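Local coordinates for protein disulfide oxidoreductase (Xylella fastidiosa, PDB 2REM) that probably acts as a periplasmic thiol-disulfide oxidoreductase of the DsbA type, exchanging disulfide bonds with protein substrates, at residues E136-K139 with R140-A144; A65-G68 with G69-P73; T179-L182 with V183-R187. All coordinates share one frame; numbering follows the deposited sequence.

Interaction 1. Residues E136-K139 with R140-A144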
loop_
_atom_site.group_PDB
_atom_site.type_symbol
_atom_site.label_atom_id
_atom_site.label_comp_id
_atom_site.label_asym_id
_atom_site.label_seq_id
_atom_site.Cartn_x
_atom_site.Cartn_y
_atom_site.Cartn_z
ATOM N N GLU A 136 14.550 -7.615 -8.527
ATOM C CA GLU A 136 14.168 -7.113 -7.201
ATOM C C GLU A 136 12.701 -6.751 -7.203
ATOM O O GLU A 136 11.951 -7.115 -6.298
ATOM C CB GLU A 136 15.012 -5.906 -6.761
ATOM C CG GLU A 136 14.672 -5.405 -5.336
ATOM C CD GLU A 136 14.679 -6.511 -4.277
ATOM O OE1 GLU A 136 15.452 -7.493 -4.406
ATOM O OE2 GLU A 136 13.909 -6.389 -3.302
ATOM N N VAL A 137 12.289 -6.040 -8.242
ATOM C CA VAL A 137 10.891 -5.678 -8.392
ATOM C C VAL A 137 9.984 -6.902 -8.530
ATOM O O VAL A 137 8.919 -6.958 -7.910
ATOM C CB VAL A 137 10.716 -4.687 -9.551
ATOM C CG1 VAL A 137 9.242 -4.635 -10.015
ATOM C CG2 VAL A 137 11.201 -3.328 -9.078
ATOM N N GLU A 138 10.417 -7.882 -9.319
ATOM C CA GLU A 138 9.614 -9.084 -9.517
ATOM C C GLU A 138 9.452 -9.806 -8.174
ATOM O O GLU A 138 8.346 -10.240 -7.819
ATOM C CB GLU A 138 10.267 -9.991 -10.558
ATOM C CG GLU A 138 9.648 -11.365 -10.686
ATOM C CD GLU A 138 8.234 -11.369 -11.296
ATOM O OE1 GLU A 138 7.812 -10.331 -11.855
ATOM O OE2 GLU A 138 7.559 -12.438 -11.224
ATOM N N LYS A 139 10.552 -9.904 -7.423
ATOM C CA LYS A 139 10.482 -10.435 -6.054
ATOM C C LYS A 139 9.453 -9.720 -5.167
ATOM O O LYS A 139 8.592 -10.365 -4.553
ATOM C CB LYS A 139 11.864 -10.441 -5.402
ATOM C CG LYS A 139 11.857 -10.975 -3.999
ATOM C CD LYS A 139 13.227 -10.865 -3.392
ATOM C CE LYS A 139 13.169 -11.279 -1.930
ATOM N NZ LYS A 139 14.549 -11.425 -1.448
ATOM N N ARG A 140 9.543 -8.391 -5.104
ATOM C CA ARG A 140 8.611 -7.575 -4.331
ATOM C C ARG A 140 7.183 -7.690 -4.870
ATOM O O ARG A 140 6.206 -7.705 -4.102
ATOM C CB ARG A 140 9.046 -6.100 -4.381
ATOM C CG ARG A 140 10.399 -5.917 -3.741
ATOM C CD ARG A 140 10.768 -4.479 -3.670
ATOM N NE ARG A 140 12.078 -4.356 -3.073
ATOM C CZ ARG A 140 12.518 -3.291 -2.422
ATOM N NH1 ARG A 140 11.745 -2.237 -2.265
ATOM N NH2 ARG A 140 13.746 -3.308 -1.926
ATOM N N PHE A 141 7.074 -7.765 -6.196
ATOM C CA PHE A 141 5.774 -7.941 -6.846
ATOM C C PHE A 141 5.134 -9.277 -6.445
ATOM O O PHE A 141 3.950 -9.338 -6.077
ATOM C CB PHE A 141 5.959 -7.842 -8.372
ATOM C CG PHE A 141 4.699 -8.024 -9.163
ATOM C CD1 PHE A 141 3.987 -6.919 -9.619
ATOM C CD2 PHE A 141 4.247 -9.311 -9.488
ATOM C CE1 PHE A 141 2.819 -7.101 -10.378
ATOM C CE2 PHE A 141 3.108 -9.505 -10.272
ATOM C CZ PHE A 141 2.389 -8.399 -10.710
ATOM N N GLN A 142 5.914 -10.345 -6.477
ATOM C CA GLN A 142 5.420 -11.629 -6.003
ATOM C C GLN A 142 5.084 -11.605 -4.508
ATOM O O GLN A 142 4.095 -12.191 -4.085
ATOM C CB GLN A 142 6.394 -12.746 -6.338
ATOM C CG GLN A 142 6.503 -13.022 -7.837
ATOM C CD GLN A 142 5.156 -13.279 -8.480
ATOM O OE1 GLN A 142 4.222 -13.782 -7.831
ATOM N NE2 GLN A 142 5.034 -12.928 -9.760
ATOM N N ALA A 143 5.891 -10.908 -3.713
ATOM C CA ALA A 143 5.618 -10.833 -2.278
ATOM C C ALA A 143 4.299 -10.082 -2.055
ATOM O O ALA A 143 3.486 -10.492 -1.230
ATOM C CB ALA A 143 6.756 -10.131 -1.565
ATOM N N ALA A 144 4.103 -8.989 -2.791
ATOM C CA ALA A 144 2.858 -8.209 -2.711
ATOM C C ALA A 144 1.658 -9.041 -3.149
ATOM O O ALA A 144 0.593 -8.999 -2.511
ATOM C CB ALA A 144 2.962 -6.943 -3.547
#

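Interaction 2. Residues A65-G68 with G69-P73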
loop_
_atom_site.group_PDB
_atom_site.type_symbol
_atom_site.label_atom_id
_atom_site.label_comp_id
_atom_site.label_asym_id
_atom_site.label_seq_id
_atom_site.Cartn_x
_atom_site.Cartn_y
_atom_site.Cartn_z
ATOM N N ALA A 65 -1.513 -3.258 -4.585
ATOM C CA ALA A 65 -2.462 -4.272 -4.970
ATOM C C ALA A 65 -2.096 -4.881 -6.323
ATOM O O ALA A 65 -2.116 -4.204 -7.383
ATOM C CB ALA A 65 -3.906 -3.689 -4.999
ATOM N N VAL A 66 -1.782 -6.169 -6.267
ATOM C CA VAL A 66 -1.493 -6.954 -7.452
ATOM C C VAL A 66 -2.752 -7.728 -7.742
ATOM O O VAL A 66 -2.911 -8.889 -7.317
ATOM C CB VAL A 66 -0.261 -7.860 -7.270
ATOM C CG1 VAL A 66 -0.040 -8.690 -8.519
ATOM C CG2 VAL A 66 0.977 -6.980 -6.996
ATOM N N PHE A 67 -3.675 -7.053 -8.428
ATOM C CA PHE A 67 -5.030 -7.565 -8.581
ATOM C C PHE A 67 -5.257 -8.009 -10.029
ATOM O O PHE A 67 -6.357 -8.406 -10.394
ATOM C CB PHE A 67 -6.056 -6.482 -8.199
ATOM C CG PHE A 67 -6.216 -6.245 -6.707
ATOM C CD1 PHE A 67 -5.630 -7.081 -5.755
ATOM C CD2 PHE A 67 -7.012 -5.194 -6.268
ATOM C CE1 PHE A 67 -5.818 -6.851 -4.395
ATOM C CE2 PHE A 67 -7.215 -4.959 -4.927
ATOM C CZ PHE A 67 -6.602 -5.791 -3.974
ATOM N N GLY A 68 -4.208 -7.951 -10.849
ATOM C CA GLY A 68 -4.329 -8.347 -12.235
ATOM C C GLY A 68 -4.671 -7.138 -13.085
ATOM O O GLY A 68 -4.825 -6.031 -12.566
ATOM N N GLY A 69 -4.794 -7.356 -14.388
ATOM C CA GLY A 69 -5.154 -6.292 -15.318
ATOM C C GLY A 69 -4.377 -4.996 -15.110
ATOM O O GLY A 69 -3.137 -4.991 -15.028
ATOM N N VAL A 70 -5.114 -3.888 -15.021
ATOM C CA VAL A 70 -4.502 -2.563 -14.967
ATOM C C VAL A 70 -3.724 -2.323 -13.683
ATOM O O VAL A 70 -2.846 -1.470 -13.643
ATOM C CB VAL A 70 -5.540 -1.411 -15.167
ATOM C CG1 VAL A 70 -6.213 -1.521 -16.542
ATOM C CG2 VAL A 70 -6.576 -1.391 -14.039
ATOM N N TRP A 71 -4.066 -3.055 -12.621
ATOM C CA TRP A 71 -3.423 -2.856 -11.331
ATOM C C TRP A 71 -1.939 -3.187 -11.399
ATOM O O TRP A 71 -1.133 -2.556 -10.731
ATOM C CB TRP A 71 -4.073 -3.768 -10.286
ATOM C CG TRP A 71 -5.540 -3.502 -10.069
ATOM C CD1 TRP A 71 -6.598 -3.936 -10.829
ATOM C CD2 TRP A 71 -6.095 -2.721 -9.013
ATOM N NE1 TRP A 71 -7.792 -3.496 -10.275
ATOM C CE2 TRP A 71 -7.501 -2.740 -9.164
ATOM C CE3 TRP A 71 -5.538 -2.031 -7.925
ATOM C CZ2 TRP A 71 -8.353 -2.084 -8.274
ATOM C CZ3 TRP A 71 -6.384 -1.392 -7.046
ATOM C CH2 TRP A 71 -7.774 -1.417 -7.227
ATOM N N ASP A 72 -1.592 -4.204 -12.189
ATOM C CA ASP A 72 -0.260 -4.815 -12.072
ATOM C C ASP A 72 0.883 -3.919 -12.528
ATOM O O ASP A 72 1.862 -3.809 -11.806
ATOM C CB ASP A 72 -0.206 -6.189 -12.744
ATOM C CG ASP A 72 -0.967 -7.236 -11.974
ATOM O OD1 ASP A 72 -1.595 -6.912 -10.947
ATOM O OD2 ASP A 72 -0.926 -8.401 -12.396
ATOM N N PRO A 73 0.767 -3.268 -13.712
ATOM C CA PRO A 73 1.791 -2.301 -14.089
ATOM C C PRO A 73 2.024 -1.243 -13.022
ATOM O O PRO A 73 3.178 -0.852 -12.763
ATOM C CB PRO A 73 1.220 -1.657 -15.364
ATOM C CG PRO A 73 0.384 -2.697 -15.965
ATOM C CD PRO A 73 -0.247 -3.420 -14.785
HETATM O O HOH W 1 -1.783 -1.781 -8.265
#

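Interaction 3. Residues T179-L182 with V183-R187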
loop_
_atom_site.group_PDB
_atom_site.type_symbol
_atom_site.label_atom_id
_atom_site.label_comp_id
_atom_site.label_asym_id
_atom_site.label_seq_id
_atom_site.Cartn_x
_atom_site.Cartn_y
_atom_site.Cartn_z
ATOM N N THR A 179 -8.357 1.144 12.744
ATOM C CA THR A 179 -6.932 0.841 12.724
ATOM C C THR A 179 -6.314 1.219 14.071
ATOM O O THR A 179 -5.561 0.430 14.649
ATOM C CB THR A 179 -6.210 1.584 11.593
ATOM O OG1 THR A 179 -6.816 1.237 10.354
ATOM C CG2 THR A 179 -4.732 1.211 11.551
ATOM N N ASP A 180 -6.638 2.415 14.562
ATOM C CA ASP A 180 -6.171 2.878 15.880
ATOM C C ASP A 180 -6.522 1.881 16.966
ATOM O O ASP A 180 -5.677 1.516 17.784
ATOM C CB ASP A 180 -6.781 4.232 16.243
ATOM C CG ASP A 180 -6.179 5.363 15.468
ATOM O OD1 ASP A 180 -5.092 5.186 14.893
ATOM O OD2 ASP A 180 -6.802 6.434 15.448
ATOM N N TYR A 181 -7.784 1.458 16.984
ATOM C CA TYR A 181 -8.236 0.458 17.957
ATOM C C TYR A 181 -7.394 -0.825 17.879
ATOM O O TYR A 181 -6.958 -1.346 18.915
ATOM C CB TYR A 181 -9.739 0.136 17.769
ATOM C CG TYR A 181 -10.148 -1.168 18.414
ATOM C CD1 TYR A 181 -10.153 -2.351 17.688
ATOM C CD2 TYR A 181 -10.480 -1.218 19.771
ATOM C CE1 TYR A 181 -10.512 -3.557 18.283
ATOM C CE2 TYR A 181 -10.825 -2.409 20.377
ATOM C CZ TYR A 181 -10.837 -3.579 19.616
ATOM O OH TYR A 181 -11.184 -4.773 20.197
ATOM N N LEU A 182 -7.196 -1.332 16.661
ATOM C CA LEU A 182 -6.450 -2.585 16.447
ATOM C C LEU A 182 -4.983 -2.416 16.798
ATOM O O LEU A 182 -4.379 -3.328 17.368
ATOM C CB LEU A 182 -6.549 -3.066 14.995
ATOM C CG LEU A 182 -7.930 -3.486 14.481
ATOM C CD1 LEU A 182 -7.842 -3.664 12.967
ATOM C CD2 LEU A 182 -8.369 -4.777 15.184
ATOM N N VAL A 183 -4.412 -1.267 16.431
ATOM C CA VAL A 183 -3.015 -0.978 16.790
ATOM C C VAL A 183 -2.858 -0.891 18.310
ATOM O O VAL A 183 -1.949 -1.478 18.883
ATOM C CB VAL A 183 -2.488 0.305 16.130
ATOM C CG1 VAL A 183 -1.196 0.758 16.837
ATOM C CG2 VAL A 183 -2.252 0.097 14.610
ATOM N N SER A 184 -3.762 -0.182 18.979
ATOM C CA SER A 184 -3.699 -0.103 20.440
ATOM C C SER A 184 -3.876 -1.456 21.101
ATOM O O SER A 184 -3.253 -1.749 22.141
ATOM C CB SER A 184 -4.750 0.861 20.953
ATOM O OG SER A 184 -4.391 2.162 20.547
ATOM N N ARG A 185 -4.747 -2.264 20.513
ATOM C CA ARG A 185 -5.025 -3.582 21.057
ATOM C C ARG A 185 -3.799 -4.500 20.916
ATOM O O ARG A 185 -3.482 -5.227 21.836
ATOM C CB ARG A 185 -6.256 -4.197 20.404
ATOM C CG ARG A 185 -6.743 -5.432 21.139
ATOM C CD ARG A 185 -7.947 -6.029 20.508
ATOM N NE ARG A 185 -7.717 -6.441 19.130
ATOM C CZ ARG A 185 -8.592 -7.164 18.442
ATOM N NH1 ARG A 185 -9.718 -7.558 19.036
ATOM N NH2 ARG A 185 -8.345 -7.508 17.185
ATOM N N GLU A 186 -3.122 -4.440 19.773
ATOM C CA GLU A 186 -1.842 -5.133 19.584
ATOM C C GLU A 186 -0.801 -4.654 20.576
ATOM O O GLU A 186 -0.062 -5.463 21.166
ATOM C CB GLU A 186 -1.307 -4.930 18.168
ATOM C CG GLU A 186 -2.172 -5.597 17.109
ATOM C CD GLU A 186 -2.406 -7.079 17.426
ATOM O OE1 GLU A 186 -3.507 -7.435 17.900
ATOM O OE2 GLU A 186 -1.480 -7.880 17.208
ATOM N N ARG A 187 -0.756 -3.341 20.770
ATOM C CA ARG A 187 0.189 -2.766 21.708
ATOM C C ARG A 187 -0.082 -3.286 23.132
ATOM O O ARG A 187 0.837 -3.707 23.844
ATOM C CB ARG A 187 0.108 -1.253 21.630
ATOM C CG ARG A 187 1.155 -0.545 22.451
ATOM C CD ARG A 187 1.098 0.938 22.210
ATOM N NE ARG A 187 1.568 1.309 20.880
ATOM C CZ ARG A 187 0.852 1.993 19.993
ATOM N NH1 ARG A 187 -0.387 2.381 20.287
ATOM N NH2 ARG A 187 1.378 2.303 18.820
HETATM O O HOH W 2 -5.628 -5.887 17.457
#

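Interaction 1. Residues E136-K139 with R140-A144
Arg140 reaches back along its own helix to Glu136 and forms an i to i+4 salt bridge. Its CB starts beside the backbone, 3.6 Å from Glu136 O. CG passes closer to that carbonyl, at 3.2 Å from Glu136 O. The first torsion sets this course: CG stands anti to the carbonyl carbon (chi1 -63°), which turns the chain toward the preceding turn. From CG to NE the chain is extended, and CD runs past the Glu136 carboxylate. NE then donates to Glu136 OE2 at 2.7 Å, in an almost straight bond of 175°. The oxygen lies in the guanidinium plane and accepts the N-H on its anti lone pair. The carboxylate itself stands perpendicular to the guanidinium. NH2 adds a weak bond to the same OE2, at 3.4 Å from it, while CZ also has this oxygen as its nearest neighbour. NH1 points elsewhere and makes a long, weak ion pair with Asp82.

A second i to i+4 pair is Glu138 with Gln142, whose side chains run side by side. Gln142 NE2 donates to Glu138 OE2 at 3.0 Å. The donor approaches from above the carboxylate plane, 46° out of it. The other oxygen, Glu138 OE1, forms a salt bridge with Arg76, which also makes a cation-pi contact with Phe141.

The backbone bonds are those of a regular alpha-helix. Phe141 N donates to Val137 O at 2.6 Å, and Ala143 N to Lys139 O at 2.9 Å. Val137 and Phe141 face inward, against helix 71-83. The arrangement is typical of an amphipathic helix with i to i+4 side-chain pairs, here in the helical part of a DsbA-like thioredoxin-fold protein.

Interaction 2. Residues A65-G68 with G69-P73
Phe67 packs its CB over the face of Trp71, 3.7 Å from the centroid of the five-membered ring. This CH-pi contact sits nearly along the ring normal. Further out, Phe67 CD2 lies 3.6 Å above the indole plane, and the phenyl edge points at that face. The two rings form an edge-to-face pair with planes 58° apart. Ala65 CB closes the tight side, touching Trp71 CE3 at 3.7 Å and lying over the Phe67 ring.

The backbone turns sharply here. Gly68 to Trp71 form a type II' beta turn in the loop that leads from strand 58-64 into helix 71-83 of the thioredoxin fold. The closing bond, from Trp71 N to Gly68 O, is weak. Asp72 gives a firmer link: Gly68 N donates to Asp72 OD1 at 2.8 Å, from 42° above the carboxylate plane. CG of Asp72 stands anti to its carbonyl carbon (chi1 -72°), which brings the carboxylate back to Gly68.

The turn is the looser, solvent side. Gly69 is exposed and Val70 directs its side chain away from 65-68. Water 1 bridges the two segments, donating to Ala65 O at 2.6 Å and to Trp71 O at 2.7 Å.

Interaction 3. Residues T179-L182 with V183-R187
The guanidinium of Arg185 has Tyr181 CE1 over one face, 3.9 Å above the plane and offset toward the rim. Water 2 lies at its edge, in the plane. Ring and guanidinium are 50° apart, so the pair is not a parallel stack. This is an i to i+4 pairing on the C-terminal helix 172-190 of the thioredoxin fold, which packs against the central sheet.

Tyr181 reaches this place with CG anti to the backbone N (chi1 161°). Its OH comes 3.5 Å from Arg185 CD. The arginine chain bends at chi3 (60°), which turns one guanidinium face toward Tyr181 CE1. NH1 is bonded to Tyr11 OH, and the guanidinium also makes a cation-pi contact with Tyr165. Leu182 runs alongside, its CD2 lying 3.4 Å from Arg185 NH2.

The side facing the sheet is mostly apolar. Val183 CG2 meets Thr179 CG2 at 4.1 Å. Both residues touch Val29 of strand 27-33, and Leu182 packs on strands 158-161 and 165-167.

Backbone bonds run from Val183 N to Thr179 O and from Ser184 N to Asp180 O. Glu186 OE2 is held by Asn162. Water 2 links three groups: it donates to Leu182 O and to Glu186 OE1, and it accepts from Arg185 NE at 2.7 Å.

How the interactions relate
From the N terminus, interaction 2 comes first. It closes the tight turn between strand 58-64 and helix 71-83. Interaction 1 follows on helix 135-151, and interaction 3 on helix 172-190. All are local and in series, so none nests or crosses. Interactions 1 and 2 meet directly: Phe141 CZ packs on Val66 CG1 at 3.3 Å, Phe141 also packs on the backbone of Asp72, and Ala144 touches Val66. This joins helix 135-151 to the turn and to the start of helix 71-83. Interaction 3 stands apart, where helix 172-190 packs on strands 27-33, 158-161 and 165-167. Its centre is about 28 Å from that of interaction 1 and about 30 Å from that of interaction 2.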